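Local atomic coordinates of uncharacterized protein (Enterococcus faecalis, PDB entry 3CLQ), a protein that is of unknown function, but by family resemblance may be related to a subunit of oxamate carbamoyltransferase (AllG). Residues G64-A69 against L139-N144. Coordinates in Å, arbitrary orientation, origin at the centre of the assembly. Numbering follows the deposited sequence.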
ATOM      1  N   GLY B  64       1.040 -20.410 -28.515  1.00 54.71           N
ATOM      2  CA  GLY B  64       1.585 -21.190 -27.420  1.00 54.50           C
ATOM      3  C   GLY B  64       0.590 -21.283 -26.278  1.00 54.41           C
ATOM      4  O   GLY B  64       0.528 -22.284 -25.570  1.00 54.90           O
ATOM      5  N   ALA B  65      -0.197 -20.234 -26.097  1.00 54.27           N
ATOM      6  CA  ALA B  65      -1.193 -20.216 -25.036  1.00 53.50           C
ATOM      7  C   ALA B  65      -2.313 -21.218 -25.307  1.00 53.40           C
ATOM      8  O   ALA B  65      -2.582 -22.077 -24.484  1.00 53.99           O
ATOM      9  CB  ALA B  65      -1.747 -18.839 -24.861  1.00 52.92           C
ATOM     10  N   VAL B  66      -2.965 -21.142 -26.459  1.00 52.89           N
ATOM     11  CA  VAL B  66      -4.024 -22.117 -26.702  1.00 52.95           C
ATOM     12  C   VAL B  66      -3.496 -23.552 -26.593  1.00 52.38           C
ATOM     13  O   VAL B  66      -4.240 -24.473 -26.264  1.00 52.74           O
ATOM     14  CB  VAL B  66      -4.741 -21.920 -28.064  1.00 52.98           C
ATOM     15  CG1 VAL B  66      -5.091 -20.442 -28.272  1.00 53.05           C
ATOM     16  CG2 VAL B  66      -3.887 -22.428 -29.170  1.00 52.35           C
ATOM     17  N   GLN B  67      -2.209 -23.735 -26.851  1.00 51.64           N
ATOM     18  CA  GLN B  67      -1.625 -25.074 -26.855  1.00 51.22           C
ATOM     19  C   GLN B  67      -1.437 -25.623 -25.457  1.00 50.79           C
ATOM     20  O   GLN B  67      -1.743 -26.790 -25.192  1.00 49.87           O
ATOM     21  CB  GLN B  67      -0.289 -25.076 -27.600  1.00 51.12           C
ATOM     22  CG  GLN B  67      -0.448 -25.249 -29.107  1.00 50.54           C
ATOM     23  CD  GLN B  67       0.759 -24.755 -29.864  1.00 50.30           C
ATOM     24  OE1 GLN B  67       1.888 -24.808 -29.362  1.00 50.41           O
ATOM     25  NE2 GLN B  67       0.531 -24.256 -31.075  1.00 49.97           N
ATOM     26  N   GLY B  68      -0.923 -24.771 -24.571  1.00 50.68           N
ATOM     27  CA  GLY B  68      -0.702 -25.161 -23.192  1.00 50.41           C
ATOM     28  C   GLY B  68      -2.069 -25.448 -22.627  1.00 50.56           C
ATOM     29  O   GLY B  68      -2.277 -26.444 -21.940  1.00 50.70           O
ATOM     30  N   ALA B  69      -3.012 -24.578 -22.962  1.00 50.72           N
ATOM     31  CA  ALA B  69      -4.364 -24.675 -22.449  1.00 50.86           C
ATOM     32  C   ALA B  69      -4.956 -26.006 -22.848  1.00 50.68           C
ATOM     33  O   ALA B  69      -5.474 -26.748 -22.003  1.00 50.85           O
ATOM     34  CB  ALA B  69      -5.218 -23.547 -22.994  1.00 51.04           C
ATOM     35  N   LEU B 139       1.829 -19.134 -18.589  1.00 54.42           N
ATOM     36  CA  LEU B 139       0.985 -19.335 -19.756  1.00 53.52           C
ATOM     37  C   LEU B 139       0.549 -18.059 -20.466  1.00 52.82           C
ATOM     38  O   LEU B 139       0.528 -18.001 -21.699  1.00 53.22           O
ATOM     39  CB  LEU B 139      -0.268 -20.115 -19.381  1.00 53.51           C
ATOM     40  CG  LEU B 139      -1.178 -20.318 -20.597  1.00 53.51           C
ATOM     41  CD1 LEU B 139      -0.793 -21.589 -21.338  1.00 52.57           C
ATOM     42  CD2 LEU B 139      -2.669 -20.335 -20.209  1.00 53.54           C
ATOM     43  N   ARG B 140       0.185 -17.038 -19.710  1.00 51.40           N
ATOM     44  CA  ARG B 140      -0.301 -15.811 -20.338  1.00 51.29           C
ATOM     45  C   ARG B 140       0.737 -15.154 -21.277  1.00 51.00           C
ATOM     46  O   ARG B 140       0.392 -14.255 -22.061  1.00 51.43           O
ATOM     47  CB  ARG B 140      -0.839 -14.817 -19.305  1.00 50.82           C
ATOM     48  CG  ARG B 140       0.219 -14.038 -18.578  1.00 51.31           C
ATOM     49  CD  ARG B 140      -0.411 -13.243 -17.444  1.00 52.06           C
ATOM     50  NE  ARG B 140       0.449 -13.229 -16.263  1.00 53.15           N
ATOM     51  CZ  ARG B 140       1.178 -12.185 -15.888  1.00 54.32           C
ATOM     52  NH1 ARG B 140       1.148 -11.048 -16.579  1.00 55.13           N
ATOM     53  NH2 ARG B 140       1.935 -12.269 -14.811  1.00 54.84           N
ATOM     54  N   PHE B 141       1.985 -15.620 -21.207  1.00 49.44           N
ATOM     55  CA  PHE B 141       3.054 -15.140 -22.086  1.00 48.26           C
ATOM     56  C   PHE B 141       3.427 -16.232 -23.072  1.00 47.83           C
ATOM     57  O   PHE B 141       4.411 -16.114 -23.794  1.00 46.97           O
ATOM     58  CB  PHE B 141       4.306 -14.740 -21.297  1.00 48.33           C
ATOM     59  CG  PHE B 141       4.169 -13.460 -20.538  1.00 48.26           C
ATOM     60  CD1 PHE B 141       3.995 -12.257 -21.207  1.00 48.30           C
ATOM     61  CD2 PHE B 141       4.224 -13.455 -19.148  1.00 48.54           C
ATOM     62  CE1 PHE B 141       3.873 -11.058 -20.505  1.00 48.71           C
ATOM     63  CE2 PHE B 141       4.109 -12.264 -18.433  1.00 48.37           C
ATOM     64  CZ  PHE B 141       3.933 -11.060 -19.114  1.00 48.29           C
ATOM     65  N   GLY B 142       2.654 -17.312 -23.070  1.00 47.38           N
ATOM     66  CA  GLY B 142       2.763 -18.318 -24.115  1.00 47.39           C
ATOM     67  C   GLY B 142       3.586 -19.539 -23.760  1.00 47.36           C
ATOM     68  O   GLY B 142       3.702 -20.455 -24.580  1.00 46.70           O
ATOM     69  N   ALA B 143       4.143 -19.560 -22.540  1.00 46.87           N
ATOM     70  CA  ALA B 143       4.989 -20.672 -22.084  1.00 46.60           C
ATOM     71  C   ALA B 143       4.171 -21.936 -21.809  1.00 46.92           C
ATOM     72  O   ALA B 143       3.074 -21.854 -21.266  1.00 46.90           O
ATOM     73  CB  ALA B 143       5.764 -20.266 -20.854  1.00 46.04           C
ATOM     74  N   ASN B 144       4.693 -23.101 -22.183  1.00 47.67           N
ATOM     75  CA  ASN B 144       3.951 -24.364 -21.979  1.00 48.59           C
ATOM     76  C   ASN B 144       4.788 -25.613 -21.731  1.00 49.28           C
ATOM     77  O   ASN B 144       4.574 -26.630 -22.361  1.00 49.69           O
ATOM     78  CB  ASN B 144       2.926 -24.613 -23.100  1.00 47.39           C
ATOM     79  CG  ASN B 144       3.442 -24.201 -24.468  1.00 47.43           C
ATOM     80  OD1 ASN B 144       4.527 -24.590 -24.881  1.00 47.35           O
ATOM     81  ND2 ASN B 144       2.656 -23.417 -25.179  1.00 47.70           N
TER
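L139 lays its CD1 methyl over the backbone of helix 60-73, 3.7 Å from A65 O and 4.0 Å from G68 CA. The arrangement is close helix-to-loop packing over a GxxxG-spaced glycine pair: G64 and G68, one turn apart, turn bare CA atoms to the loop that joins strand 126-130 to helix 146-168. Modelled CB atoms test this, since one on G64 would fall 2.5 Å from G142 O and one on G68 2.8 Å from L139 CD1, both clashes. Accordingly the CA atoms of A65 and G142 lie 4.5 Å apart, and G64 CA comes within 3.6 Å of G142 O. G142 closes the 3-10 turn through its N, 2.6 Å from L139 O, and its phi of 99° with psi of -1° itself calls for glycine. Q67 NE2 hydrogen-bonds to Y55 OH. N144 packs its CB 3.7 Å from G68 CA. G64 O, already the acceptor from G68 N (3.0 Å), also receives a very short 2.4 Å hydrogen bond from N144 ND2, with a bent 129° angle.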